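Local coordinates for protein serine protease inhibitor (Schistosoma haematobium, PDB 3STO) that probably inhibits serine endopeptidases by the trapping mechanism of serpins, at residues 44-49 and 338-343; 198-203 and 225-230; 289-294 and 371-376. One frame throughout, in Å; residues are numbered along the deposited sequence.

Contact 1. Residues 44-49 and 338-343; sequences LGILFT and NEFIQT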
ATOM      1  N   LEU A  44       3.674  -3.243   1.674  1.00 26.92           N
ATOM      2  CA  LEU A  44       3.725  -4.657   2.090  1.00 33.53           C
ATOM      3  C   LEU A  44       3.142  -5.589   1.022  1.00 27.20           C
ATOM      4  O   LEU A  44       3.482  -6.755   0.938  1.00 25.47           O
ATOM      5  CB  LEU A  44       3.031  -4.885   3.451  1.00 26.81           C
ATOM      6  CG  LEU A  44       3.645  -4.192   4.670  1.00 36.95           C
ATOM      7  CD1 LEU A  44       2.925  -4.623   5.936  1.00 42.27           C
ATOM      8  CD2 LEU A  44       5.129  -4.472   4.802  1.00 34.97           C
ATOM      9  N   GLY A  45       2.238  -5.066   0.221  1.00 21.76           N
ATOM     10  CA  GLY A  45       1.712  -5.818  -0.883  1.00 27.64           C
ATOM     11  C   GLY A  45       2.762  -6.064  -1.945  1.00 26.87           C
ATOM     12  O   GLY A  45       2.712  -7.090  -2.605  1.00 23.01           O
ATOM     13  N   ILE A  46       3.699  -5.127  -2.112  1.00 23.25           N
ATOM     14  CA  ILE A  46       4.815  -5.319  -3.038  1.00 23.80           C
ATOM     15  C   ILE A  46       5.701  -6.411  -2.471  1.00 22.80           C
ATOM     16  O   ILE A  46       6.128  -7.296  -3.195  1.00 29.92           O
ATOM     17  CB  ILE A  46       5.716  -4.058  -3.199  1.00 34.49           C
ATOM     18  CG1 ILE A  46       4.908  -2.758  -3.230  1.00 32.61           C
ATOM     19  CG2 ILE A  46       6.608  -4.183  -4.424  1.00 35.31           C
ATOM     20  CD1 ILE A  46       3.873  -2.696  -4.329  1.00 32.77           C
ATOM     21  N   LEU A  47       5.956  -6.349  -1.162  1.00 25.71           N
ATOM     22  CA  LEU A  47       6.733  -7.379  -0.454  1.00 28.15           C
ATOM     23  C   LEU A  47       6.137  -8.794  -0.550  1.00 30.03           C
ATOM     24  O   LEU A  47       6.856  -9.737  -0.827  1.00 24.88           O
ATOM     25  CB  LEU A  47       6.944  -6.987   1.013  1.00 30.35           C
ATOM     26  CG  LEU A  47       7.892  -7.854   1.846  1.00 22.66           C
ATOM     27  CD1 LEU A  47       8.630  -7.022   2.859  1.00 25.40           C
ATOM     28  CD2 LEU A  47       7.138  -8.969   2.537  1.00 26.61           C
ATOM     29  N   PHE A  48       4.833  -8.941  -0.320  1.00 25.06           N
ATOM     30  CA  PHE A  48       4.178 -10.244  -0.435  1.00 24.06           C
ATOM     31  C   PHE A  48       4.199 -10.787  -1.869  1.00 31.26           C
ATOM     32  O   PHE A  48       4.369 -11.971  -2.076  1.00 29.28           O
ATOM     33  CB  PHE A  48       2.712 -10.178   0.028  1.00 27.00           C
ATOM     34  CG  PHE A  48       2.540  -9.852   1.488  1.00 42.22           C
ATOM     35  CD1 PHE A  48       3.641  -9.636   2.310  1.00 48.55           C
ATOM     36  CD2 PHE A  48       1.271  -9.773   2.050  1.00 57.04           C
ATOM     37  CE1 PHE A  48       3.473  -9.339   3.657  1.00 40.03           C
ATOM     38  CE2 PHE A  48       1.096  -9.487   3.399  1.00 42.61           C
ATOM     39  CZ  PHE A  48       2.191  -9.266   4.197  1.00 41.25           C
ATOM     40  N   THR A  49       3.992  -9.923  -2.857  1.00 30.43           N
ATOM     41  CA  THR A  49       3.935 -10.346  -4.249  1.00 33.10           C
ATOM     42  C   THR A  49       5.309 -10.784  -4.755  1.00 35.44           C
ATOM     43  O   THR A  49       5.470 -11.877  -5.290  1.00 32.48           O
ATOM     44  CB  THR A  49       3.466  -9.220  -5.123  1.00 35.79           C
ATOM     45  OG1 THR A  49       2.126  -8.873  -4.753  1.00 24.52           O
ATOM     46  CG2 THR A  49       3.537  -9.640  -6.589  1.00 37.46           C
ATOM     47  N   ASN A 338       6.403  -9.627 -17.288  1.00 27.30           N
ATOM     48  CA  ASN A 338       6.252  -8.470 -18.171  1.00 22.92           C
ATOM     49  C   ASN A 338       5.821  -7.238 -17.376  1.00 35.77           C
ATOM     50  O   ASN A 338       6.392  -6.157 -17.535  1.00 38.44           O
ATOM     51  CB  ASN A 338       5.211  -8.742 -19.256  1.00 31.86           C
ATOM     52  CG  ASN A 338       5.634  -9.808 -20.217  1.00 40.49           C
ATOM     53  OD1 ASN A 338       5.420 -11.006 -19.975  1.00 31.46           O
ATOM     54  ND2 ASN A 338       6.244  -9.387 -21.326  1.00 29.53           N
ATOM     55  N   GLU A 339       4.805  -7.400 -16.528  1.00 28.29           N
ATOM     56  CA  GLU A 339       4.261  -6.279 -15.752  1.00 29.27           C
ATOM     57  C   GLU A 339       4.028  -6.653 -14.284  1.00 29.70           C
ATOM     58  O   GLU A 339       3.655  -7.781 -13.955  1.00 28.54           O
ATOM     59  CB  GLU A 339       2.954  -5.773 -16.356  1.00 32.34           C
ATOM     60  CG  GLU A 339       2.964  -5.648 -17.863  1.00 38.82           C
ATOM     61  CD  GLU A 339       1.609  -5.221 -18.432  1.00 59.99           C
ATOM     62  OE1 GLU A 339       0.949  -4.340 -17.829  1.00 61.83           O
ATOM     63  OE2 GLU A 339       1.201  -5.770 -19.484  1.00 71.84           O
ATOM     64  N   PHE A 340       4.262  -5.690 -13.413  1.00 25.26           N
ATOM     65  CA  PHE A 340       4.118  -5.882 -12.000  1.00 25.43           C
ATOM     66  C   PHE A 340       3.360  -4.619 -11.567  1.00 30.49           C
ATOM     67  O   PHE A 340       3.886  -3.508 -11.545  1.00 24.68           O
ATOM     68  CB  PHE A 340       5.500  -6.026 -11.366  1.00 20.83           C
ATOM     69  CG  PHE A 340       5.490  -6.365  -9.892  1.00 25.65           C
ATOM     70  CD1 PHE A 340       4.490  -5.933  -9.065  1.00 27.96           C
ATOM     71  CD2 PHE A 340       6.505  -7.118  -9.337  1.00 41.06           C
ATOM     72  CE1 PHE A 340       4.499  -6.225  -7.709  1.00 32.30           C
ATOM     73  CE2 PHE A 340       6.515  -7.415  -7.977  1.00 37.75           C
ATOM     74  CZ  PHE A 340       5.502  -6.956  -7.166  1.00 26.85           C
ATOM     75  N   ILE A 341       2.086  -4.812 -11.268  1.00 30.96           N
ATOM     76  CA  ILE A 341       1.155  -3.717 -11.149  1.00 26.14           C
ATOM     77  C   ILE A 341       0.477  -3.776  -9.804  1.00 32.54           C
ATOM     78  O   ILE A 341      -0.021  -4.834  -9.418  1.00 28.82           O
ATOM     79  CB  ILE A 341       0.071  -3.764 -12.279  1.00 33.06           C
ATOM     80  CG1 ILE A 341       0.706  -3.521 -13.650  1.00 29.36           C
ATOM     81  CG2 ILE A 341      -0.955  -2.688 -12.088  1.00 33.96           C
ATOM     82  CD1 ILE A 341      -0.193  -3.936 -14.797  1.00 36.25           C
ATOM     83  N   GLN A 342       0.472  -2.637  -9.100  1.00 31.23           N
ATOM     84  CA  GLN A 342      -0.346  -2.466  -7.896  1.00 31.61           C
ATOM     85  C   GLN A 342      -1.537  -1.517  -8.158  1.00 27.01           C
ATOM     86  O   GLN A 342      -1.387  -0.425  -8.694  1.00 25.07           O
ATOM     87  CB  GLN A 342       0.486  -2.008  -6.683  1.00 15.41           C
ATOM     88  CG  GLN A 342      -0.353  -1.839  -5.425  1.00 17.92           C
ATOM     89  CD  GLN A 342       0.483  -1.419  -4.220  1.00 29.97           C
ATOM     90  OE1 GLN A 342       0.862  -0.254  -4.086  1.00 39.30           O
ATOM     91  NE2 GLN A 342       0.772  -2.367  -3.339  1.00 31.14           N
ATOM     92  N   THR A 343      -2.728  -1.965  -7.814  1.00 18.97           N
ATOM     93  CA  THR A 343      -3.891  -1.154  -7.997  1.00 24.73           C
ATOM     94  C   THR A 343      -4.512  -0.919  -6.616  1.00 31.92           C
ATOM     95  O   THR A 343      -4.769  -1.883  -5.873  1.00 29.53           O
ATOM     96  CB  THR A 343      -4.868  -1.782  -8.997  1.00 30.25           C
ATOM     97  OG1 THR A 343      -6.060  -0.978  -9.070  1.00 39.99           O
ATOM     98  CG2 THR A 343      -5.239  -3.173  -8.585  1.00 25.27           C
TER

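Contact 2. Residues 198-203 and 225-230; sequences WQSPFE and MTQEGV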
ATOM      1  N   TRP A 198     -14.584   4.284  11.462  1.00 20.32           N
ATOM      2  CA  TRP A 198     -13.937   5.122  12.464  1.00 21.85           C
ATOM      3  C   TRP A 198     -14.333   4.618  13.823  1.00 17.77           C
ATOM      4  O   TRP A 198     -15.459   4.183  14.030  1.00 18.61           O
ATOM      5  CB  TRP A 198     -14.368   6.596  12.374  1.00 12.24           C
ATOM      6  CG  TRP A 198     -14.046   7.240  11.073  1.00 16.66           C
ATOM      7  CD1 TRP A 198     -14.935   7.668  10.128  1.00 12.62           C
ATOM      8  CD2 TRP A 198     -12.734   7.500  10.546  1.00 20.94           C
ATOM      9  NE1 TRP A 198     -14.257   8.185   9.047  1.00 19.76           N
ATOM     10  CE2 TRP A 198     -12.906   8.101   9.278  1.00 17.74           C
ATOM     11  CE3 TRP A 198     -11.424   7.279  11.025  1.00 20.45           C
ATOM     12  CZ2 TRP A 198     -11.824   8.496   8.480  1.00 17.41           C
ATOM     13  CZ3 TRP A 198     -10.353   7.666  10.232  1.00 18.37           C
ATOM     14  CH2 TRP A 198     -10.560   8.275   8.971  1.00 17.46           C
ATOM     15  N   GLN A 199     -13.390   4.678  14.747  1.00 18.04           N
ATOM     16  CA  GLN A 199     -13.713   4.514  16.150  1.00 23.58           C
ATOM     17  C   GLN A 199     -14.763   5.590  16.550  1.00 25.41           C
ATOM     18  O   GLN A 199     -15.723   5.296  17.260  1.00 17.51           O
ATOM     19  CB  GLN A 199     -12.428   4.574  16.993  1.00 16.48           C
ATOM     20  CG  GLN A 199     -12.591   4.112  18.422  1.00 16.67           C
ATOM     21  CD  GLN A 199     -13.377   5.134  19.260  1.00 31.85           C
ATOM     22  OE1 GLN A 199     -13.180   6.335  19.128  1.00 30.90           O
ATOM     23  NE2 GLN A 199     -14.278   4.650  20.103  1.00 28.51           N
ATOM     24  N   SER A 200     -14.580   6.819  16.054  1.00 19.08           N
ATOM     25  CA  SER A 200     -15.560   7.908  16.210  1.00 19.39           C
ATOM     26  C   SER A 200     -15.930   8.621  14.879  1.00 19.71           C
ATOM     27  O   SER A 200     -15.240   9.530  14.424  1.00 18.69           O
ATOM     28  CB  SER A 200     -15.047   8.915  17.228  1.00 15.30           C
ATOM     29  OG  SER A 200     -15.934   9.990  17.251  1.00 39.03           O
ATOM     30  N   PRO A 201     -17.037   8.214  14.262  1.00 19.92           N
ATOM     31  CA  PRO A 201     -17.412   8.638  12.915  1.00 18.53           C
ATOM     32  C   PRO A 201     -17.878  10.070  12.879  1.00 23.14           C
ATOM     33  O   PRO A 201     -18.291  10.593  13.903  1.00 28.38           O
ATOM     34  CB  PRO A 201     -18.599   7.710  12.574  1.00 19.03           C
ATOM     35  CG  PRO A 201     -18.662   6.733  13.667  1.00 19.79           C
ATOM     36  CD  PRO A 201     -18.076   7.367  14.856  1.00 23.21           C
ATOM     37  N   PHE A 202     -17.794  10.692  11.711  1.00 24.96           N
ATOM     38  CA  PHE A 202     -18.246  12.059  11.513  1.00 18.05           C
ATOM     39  C   PHE A 202     -19.741  11.993  11.370  1.00 19.39           C
ATOM     40  O   PHE A 202     -20.256  11.004  10.884  1.00 22.22           O
ATOM     41  CB  PHE A 202     -17.658  12.649  10.224  1.00 17.86           C
ATOM     42  CG  PHE A 202     -16.154  12.851  10.253  1.00 17.34           C
ATOM     43  CD1 PHE A 202     -15.291  11.825   9.876  1.00 12.22           C
ATOM     44  CD2 PHE A 202     -15.611  14.078  10.641  1.00 15.62           C
ATOM     45  CE1 PHE A 202     -13.919  12.019   9.867  1.00 12.87           C
ATOM     46  CE2 PHE A 202     -14.237  14.291  10.648  1.00 13.78           C
ATOM     47  CZ  PHE A 202     -13.371  13.235  10.251  1.00 14.42           C
ATOM     48  N   GLU A 203     -20.436  13.035  11.819  1.00 29.84           N
ATOM     49  CA  GLU A 203     -21.868  13.182  11.585  1.00 22.78           C
ATOM     50  C   GLU A 203     -22.013  13.907  10.256  1.00 21.91           C
ATOM     51  O   GLU A 203     -21.487  15.000  10.103  1.00 26.40           O
ATOM     52  CB  GLU A 203     -22.480  14.023  12.719  1.00 38.98           C
ATOM     53  CG  GLU A 203     -23.909  13.631  13.176  1.00 40.32           C
ATOM     54  CD  GLU A 203     -24.847  13.339  12.022  1.00 44.18           C
ATOM     55  OE1 GLU A 203     -25.136  14.261  11.250  1.00 41.97           O
ATOM     56  OE2 GLU A 203     -25.292  12.179  11.867  1.00 59.02           O
HETATM   57  N   MSE A 225     -15.819  17.269   5.899  1.00 24.25           N
HETATM   58  CA  MSE A 225     -16.309  16.658   7.126  1.00 19.62           C
HETATM   59  C   MSE A 225     -15.702  17.404   8.277  1.00 16.59           C
HETATM   60  O   MSE A 225     -14.588  17.945   8.180  1.00 21.01           O
HETATM   61  CB  MSE A 225     -15.942  15.177   7.199  1.00 21.92           C
HETATM   62  CG  MSE A 225     -16.220  14.441   5.894  1.00 29.23           C
HETATM   63 SE   MSE A 225     -15.868  12.512   6.016  1.00 43.44          SE
HETATM   64  CE  MSE A 225     -13.934  12.498   6.444  1.00 20.95           C
ATOM     65  N   THR A 226     -16.457  17.471   9.360  1.00 15.44           N
ATOM     66  CA  THR A 226     -16.048  18.293  10.488  1.00 22.99           C
ATOM     67  C   THR A 226     -16.383  17.545  11.763  1.00 15.47           C
ATOM     68  O   THR A 226     -17.371  16.833  11.824  1.00 16.01           O
ATOM     69  CB  THR A 226     -16.755  19.702  10.488  1.00 18.19           C
ATOM     70  OG1 THR A 226     -18.144  19.502  10.577  1.00 30.93           O
ATOM     71  CG2 THR A 226     -16.528  20.474   9.182  1.00 21.21           C
ATOM     72  N   GLN A 227     -15.547  17.714  12.777  1.00 16.52           N
ATOM     73  CA  GLN A 227     -15.806  17.140  14.072  1.00 19.42           C
ATOM     74  C   GLN A 227     -14.896  17.748  15.149  1.00 31.26           C
ATOM     75  O   GLN A 227     -13.769  18.225  14.877  1.00 21.40           O
ATOM     76  CB  GLN A 227     -15.723  15.604  13.985  1.00 31.00           C
ATOM     77  CG  GLN A 227     -14.989  14.874  15.091  1.00 25.15           C
ATOM     78  CD  GLN A 227     -14.694  13.406  14.715  1.00 36.91           C
ATOM     79  OE1 GLN A 227     -13.545  13.048  14.467  1.00 25.19           O
ATOM     80  NE2 GLN A 227     -15.732  12.565  14.670  1.00 23.17           N
ATOM     81  N   GLU A 228     -15.416  17.804  16.372  1.00 23.15           N
ATOM     82  CA  GLU A 228     -14.574  18.206  17.475  1.00 33.44           C
ATOM     83  C   GLU A 228     -14.460  17.003  18.363  1.00 22.70           C
ATOM     84  O   GLU A 228     -15.434  16.299  18.587  1.00 29.59           O
ATOM     85  CB  GLU A 228     -15.145  19.397  18.202  1.00 27.00           C
ATOM     86  CG  GLU A 228     -15.745  20.443  17.283  1.00 41.40           C
ATOM     87  CD  GLU A 228     -16.919  21.165  17.943  1.00 74.69           C
ATOM     88  OE1 GLU A 228     -16.671  21.980  18.872  1.00 65.70           O
ATOM     89  OE2 GLU A 228     -18.085  20.895  17.547  1.00 65.44           O
ATOM     90  N   GLY A 229     -13.257  16.737  18.829  1.00 24.54           N
ATOM     91  CA  GLY A 229     -12.991  15.466  19.460  1.00 26.29           C
ATOM     92  C   GLY A 229     -11.636  15.354  20.113  1.00 27.54           C
ATOM     93  O   GLY A 229     -10.779  16.231  19.996  1.00 27.44           O
ATOM     94  N   VAL A 230     -11.463  14.263  20.841  1.00 20.63           N
ATOM     95  CA  VAL A 230     -10.213  14.003  21.491  1.00 29.29           C
ATOM     96  C   VAL A 230      -9.427  13.182  20.500  1.00 30.32           C
ATOM     97  O   VAL A 230      -9.955  12.236  19.915  1.00 24.60           O
ATOM     98  CB  VAL A 230     -10.436  13.224  22.794  1.00 35.97           C
ATOM     99  CG1 VAL A 230      -9.104  12.800  23.407  1.00 34.56           C
ATOM    100  CG2 VAL A 230     -11.183  14.102  23.747  1.00 41.53           C
TER
HETATM  101  O   HOH W   1     -18.879  15.825   9.106  1.00 16.15           O
HETATM  102  O   HOH W   2     -18.860  14.787  13.205  1.00 30.77           O

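Contact 3. Residues 289-294 and 371-376; sequences TTVSLR and PEVDFH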
ATOM      1  N   THR A 289      -5.550  15.516  22.811  1.00 25.02           N
ATOM      2  CA  THR A 289      -5.851  16.916  22.665  1.00 18.22           C
ATOM      3  C   THR A 289      -7.266  17.002  22.139  1.00 21.81           C
ATOM      4  O   THR A 289      -7.785  16.068  21.496  1.00 21.48           O
ATOM      5  CB  THR A 289      -4.936  17.598  21.598  1.00 30.42           C
ATOM      6  OG1 THR A 289      -3.605  17.072  21.648  1.00 36.46           O
ATOM      7  CG2 THR A 289      -4.854  19.055  21.821  1.00 27.64           C
ATOM      8  N   THR A 290      -7.897  18.138  22.390  1.00 19.27           N
ATOM      9  CA  THR A 290      -9.194  18.391  21.799  1.00 27.14           C
ATOM     10  C   THR A 290      -8.947  19.129  20.499  1.00 23.04           C
ATOM     11  O   THR A 290      -8.219  20.131  20.448  1.00 22.75           O
ATOM     12  CB  THR A 290     -10.171  19.141  22.775  1.00 33.53           C
ATOM     13  OG1 THR A 290      -9.588  20.368  23.227  1.00 27.26           O
ATOM     14  CG2 THR A 290     -10.438  18.279  23.988  1.00 28.44           C
ATOM     15  N   VAL A 291      -9.531  18.600  19.441  1.00 25.32           N
ATOM     16  CA  VAL A 291      -9.256  19.099  18.110  1.00 23.91           C
ATOM     17  C   VAL A 291     -10.525  19.396  17.356  1.00 26.68           C
ATOM     18  O   VAL A 291     -11.480  18.587  17.332  1.00 23.96           O
ATOM     19  CB  VAL A 291      -8.443  18.063  17.307  1.00 22.88           C
ATOM     20  CG1 VAL A 291      -8.115  18.590  15.948  1.00 17.41           C
ATOM     21  CG2 VAL A 291      -7.191  17.738  18.042  1.00 14.57           C
ATOM     22  N   SER A 292     -10.533  20.575  16.748  1.00 20.76           N
ATOM     23  CA  SER A 292     -11.504  20.887  15.708  1.00 25.10           C
ATOM     24  C   SER A 292     -10.906  20.370  14.388  1.00 22.25           C
ATOM     25  O   SER A 292      -9.928  20.912  13.882  1.00 21.21           O
ATOM     26  CB  SER A 292     -11.733  22.390  15.633  1.00 24.17           C
ATOM     27  OG  SER A 292     -12.437  22.726  14.457  1.00 28.32           O
ATOM     28  N   LEU A 293     -11.475  19.296  13.869  1.00 20.54           N
ATOM     29  CA  LEU A 293     -10.933  18.630  12.702  1.00 23.65           C
ATOM     30  C   LEU A 293     -11.820  18.858  11.494  1.00 23.74           C
ATOM     31  O   LEU A 293     -13.011  18.567  11.533  1.00 20.26           O
ATOM     32  CB  LEU A 293     -10.808  17.122  12.968  1.00 22.32           C
ATOM     33  CG  LEU A 293     -10.513  16.165  11.800  1.00 28.09           C
ATOM     34  CD1 LEU A 293      -9.197  16.508  11.148  1.00 19.68           C
ATOM     35  CD2 LEU A 293     -10.510  14.686  12.260  1.00 17.95           C
ATOM     36  N   ARG A 294     -11.249  19.362  10.411  1.00 20.52           N
ATOM     37  CA  ARG A 294     -11.979  19.346   9.144  1.00 16.86           C
ATOM     38  C   ARG A 294     -11.203  18.568   8.133  1.00 15.82           C
ATOM     39  O   ARG A 294     -10.000  18.753   7.976  1.00 18.25           O
ATOM     40  CB  ARG A 294     -12.217  20.748   8.611  1.00 25.91           C
ATOM     41  CG  ARG A 294     -12.813  21.691   9.620  1.00 30.62           C
ATOM     42  CD  ARG A 294     -13.418  22.855   8.902  1.00 27.56           C
ATOM     43  NE  ARG A 294     -13.774  23.902   9.826  1.00 26.37           N
ATOM     44  CZ  ARG A 294     -13.456  25.168   9.637  1.00 33.23           C
ATOM     45  NH1 ARG A 294     -12.780  25.514   8.551  1.00 44.76           N
ATOM     46  NH2 ARG A 294     -13.822  26.078  10.519  1.00 37.56           N
ATOM     47  N   PRO A 371     -12.328  23.272  21.383  1.00 37.85           N
ATOM     48  CA  PRO A 371     -11.050  22.576  21.149  1.00 45.94           C
ATOM     49  C   PRO A 371      -9.820  23.466  21.336  1.00 33.16           C
ATOM     50  O   PRO A 371      -9.867  24.647  21.009  1.00 32.71           O
ATOM     51  CB  PRO A 371     -11.171  22.114  19.693  1.00 31.43           C
ATOM     52  CG  PRO A 371     -12.158  23.105  19.077  1.00 38.46           C
ATOM     53  CD  PRO A 371     -13.151  23.357  20.164  1.00 29.78           C
ATOM     54  N   GLU A 372      -8.732  22.907  21.863  1.00 28.23           N
ATOM     55  CA  GLU A 372      -7.477  23.668  21.966  1.00 35.95           C
ATOM     56  C   GLU A 372      -6.790  23.905  20.612  1.00 35.30           C
ATOM     57  O   GLU A 372      -6.008  24.821  20.486  1.00 33.41           O
ATOM     58  CB  GLU A 372      -6.484  22.980  22.910  1.00 30.03           C
ATOM     59  CG  GLU A 372      -7.143  21.996  23.874  1.00 51.99           C
ATOM     60  CD  GLU A 372      -6.190  20.899  24.365  1.00 59.76           C
ATOM     61  OE1 GLU A 372      -4.980  21.167  24.516  1.00 72.92           O
ATOM     62  OE2 GLU A 372      -6.651  19.763  24.603  1.00 50.79           O
ATOM     63  N   VAL A 373      -7.076  23.067  19.615  1.00 27.47           N
ATOM     64  CA  VAL A 373      -6.336  23.079  18.350  1.00 24.44           C
ATOM     65  C   VAL A 373      -7.250  23.034  17.125  1.00 23.30           C
ATOM     66  O   VAL A 373      -8.234  22.280  17.098  1.00 26.47           O
ATOM     67  CB  VAL A 373      -5.355  21.872  18.321  1.00 21.95           C
ATOM     68  CG1 VAL A 373      -5.471  21.094  17.070  1.00 21.15           C
ATOM     69  CG2 VAL A 373      -3.940  22.328  18.588  1.00 25.74           C
ATOM     70  N   ASP A 374      -6.953  23.842  16.109  1.00 19.17           N
ATOM     71  CA  ASP A 374      -7.654  23.666  14.831  1.00 24.78           C
ATOM     72  C   ASP A 374      -6.825  22.775  13.942  1.00 25.42           C
ATOM     73  O   ASP A 374      -5.613  22.922  13.873  1.00 31.02           O
ATOM     74  CB  ASP A 374      -7.893  24.982  14.119  1.00 26.18           C
ATOM     75  CG  ASP A 374      -8.995  25.769  14.750  1.00 37.82           C
ATOM     76  OD1 ASP A 374      -9.705  25.185  15.594  1.00 36.19           O
ATOM     77  OD2 ASP A 374      -9.155  26.964  14.413  1.00 58.96           O
ATOM     78  N   PHE A 375      -7.464  21.823  13.285  1.00 22.69           N
ATOM     79  CA  PHE A 375      -6.747  21.000  12.313  1.00 24.53           C
ATOM     80  C   PHE A 375      -7.632  20.950  11.096  1.00 18.16           C
ATOM     81  O   PHE A 375      -8.483  20.059  10.971  1.00 19.41           O
ATOM     82  CB  PHE A 375      -6.491  19.588  12.861  1.00 20.71           C
ATOM     83  CG  PHE A 375      -5.405  18.843  12.147  1.00 14.80           C
ATOM     84  CD1 PHE A 375      -4.098  18.993  12.528  1.00 16.51           C
ATOM     85  CD2 PHE A 375      -5.704  17.966  11.098  1.00 13.42           C
ATOM     86  CE1 PHE A 375      -3.096  18.292  11.874  1.00 15.79           C
ATOM     87  CE2 PHE A 375      -4.716  17.274  10.440  1.00 10.67           C
ATOM     88  CZ  PHE A 375      -3.409  17.437  10.814  1.00 12.02           C
ATOM     89  N   HIS A 376      -7.448  21.923  10.210  1.00 13.03           N
ATOM     90  CA  HIS A 376      -8.359  22.101   9.085  1.00 17.27           C
ATOM     91  C   HIS A 376      -7.667  21.753   7.778  1.00 13.03           C
ATOM     92  O   HIS A 376      -6.754  22.436   7.354  1.00 12.48           O
ATOM     93  CB  HIS A 376      -8.902  23.532   9.073  1.00 15.68           C
ATOM     94  CG  HIS A 376      -9.724  23.858  10.271  1.00 29.57           C
ATOM     95  ND1 HIS A 376     -10.160  25.135  10.550  1.00 27.43           N
ATOM     96  CD2 HIS A 376     -10.201  23.070  11.264  1.00 27.85           C
ATOM     97  CE1 HIS A 376     -10.857  25.122  11.669  1.00 26.72           C
ATOM     98  NE2 HIS A 376     -10.900  23.877  12.122  1.00 32.52           N
TER

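Contact 1. Residues 44-49 and 338-343
Thr49 and Phe340 meet tip to tip where helix 43-55 lies against strand 339-348. The methyl CG2 of Thr49 comes within 3.4 Å of Phe340 CZ, approaching the ring obliquely. Phe340 already points at the helix from CB, and CG, anti to the backbone N (chi1 -174°), carries that direction on. The far end of the ring also nears Ile46: the carbonyl O of Ile46 lies at the ring edge, close to its plane, with Ile46 CG2 4.1 Å from Phe340 CZ. The same Ile46, about one turn before Thr49, crosses Gln342 at about a right angle and puts its CD1 3.3 Å from Gln342 NE2, a van der Waals contact. That amide is buried but well satisfied: NE2 bonds to Cys42 O and Asn190 OD1, OE1 to Thr41 OG1 and Asn344 ND2. Thr49 OG1 bonds to Gly45 O at 2.9 Å and also to Thr119 OG1, so its methyl is the branch left for the ring.

No hydrogen bond joins the two segments, and the axes stay 9.9 Å apart, bridged by these few side chains. The other side of the strand is looser: Ile341 turns away from the helix, and Glu339, Ile341 and Thr343 are partly exposed. A central helix packed beneath neighbouring strands of beta-sheet A, here 186-197 and 339-348, is typical of the shutter region of the serpin fold.

Contact 2. Residues 198-203 and 225-230
Phe202 is held between Met225 and Gln227 at the serpin breach, where the loop leaving strand 186-197 of beta-sheet A passes over strand 218-236 of sheet C. The ring contacts form a sandwich. On one face, Met225 (modelled as selenomethionine) makes a CH-pi contact, its CB 3.9 Å from the Phe202 ring centroid. Its chain then bends at chi3 (-61°), bringing CE to 3.5 Å from Phe202 CE1, and SE adds an oblique Met-aromatic contact. The opposite face carries the side-chain amide of Gln227, stacked with its plane only 8° from that of the ring and OE1 offset toward the rim. Thr226 O closes in at the ring edge, 3.5 Å from Phe202 CD2.

Water forms the second kind of link. One water donates to Glu203 O and accepts from Thr226 N; another accepts from Glu203 N and donates to Thr226 O. The two therefore span the gap between backbones that share no direct bond there.

The direct polar link involves a charge as well. Lys246 bonds through NZ to both Gln227 OE1 and Ser200 O. Its charge on OE1 would probably polarise the Gln227 amide, and Lys246 also makes a cation-pi contact with Phe202. The other amide atom, Gln227 NE2, donates to Ser200 O at 3.1 Å with an angle of 166°, in the plane of its own amide but from above the carbonyl plane of Ser200.

Contact 3. Residues 289-294 and 371-376
The short parallel strand that follows the serpin reactive-centre loop pairs here with strand 287-305 of beta-sheet C, Val291 to Arg294 matching Val373 to His376. The ladder runs from Val373 N to Thr290 O (3.3 Å), through Ser292 N to Val373 O and Phe375 N to Ser292 O (2.7 Å), to Arg294 N on Phe375 O, so that Ser292 is bonded through both its N and its O.

At the start of the ladder Glu372 crosses Thr290 at about a right angle, and the two are joined by three hydrogen bonds, one of them weak. Glu372 OE2 accepts from Thr290 N at 3.0 Å, from above the carboxylate plane, and weakly from Thr290 OG1. That hydroxyl itself accepts from Glu372 N. Pro371 CG packs 3.5 Å from Ser292 CB.

On the face of Ser292, Arg294, Asp374 and His376, the guanidinium of Arg294 lies flat on the His376 ring, planes 18° apart and centres separated by 3.6 Å. Ser292 OG shares a hydrogen bond of 3.0 Å with His376 NE2 in the ring plane. The stack and the Ser292 bond together hold the tilt and rotation of the imidazole, whose other face is met by Asp374 CB, while a salt bridge from NH1 to Glu210 holds the guanidinium. On the face of Val291, Leu293, Val373 and Phe375, Val291 CG1 lies alongside Phe375 CB (3.6 Å), Leu293 CD1 packs on Phe375 CD2, and Phe375 continues onto Val244, Ile257 and Leu259. This parallel pairing, which ties the distal end of the reactive-centre loop to sheet C, is typical of serpins.

Contact 1 is the buried one, its centre about 9 Å from the chain's centre; contacts 2 and 3 lie together near one end, their centres about 25 and 28 Å out, and are partly buried. Contacts 2 and 3 share neighbouring strands, 218-236 and 287-305: Gln227 O and Leu293 N, 2.7 Å apart, probably form a hydrogen bond, and Phe202 also packs on Leu293. Contact 1 touches neither, though strand 287-305 also neighbours its strand 339-348. The chemistry follows the location: sparse helix-to-strand packing without cross bonds in the buried interior, an aromatic sandwich with bridging waters and one amide hydrogen bond at the breach, and a parallel backbone ladder with polar side-chain stacking at the outer strand.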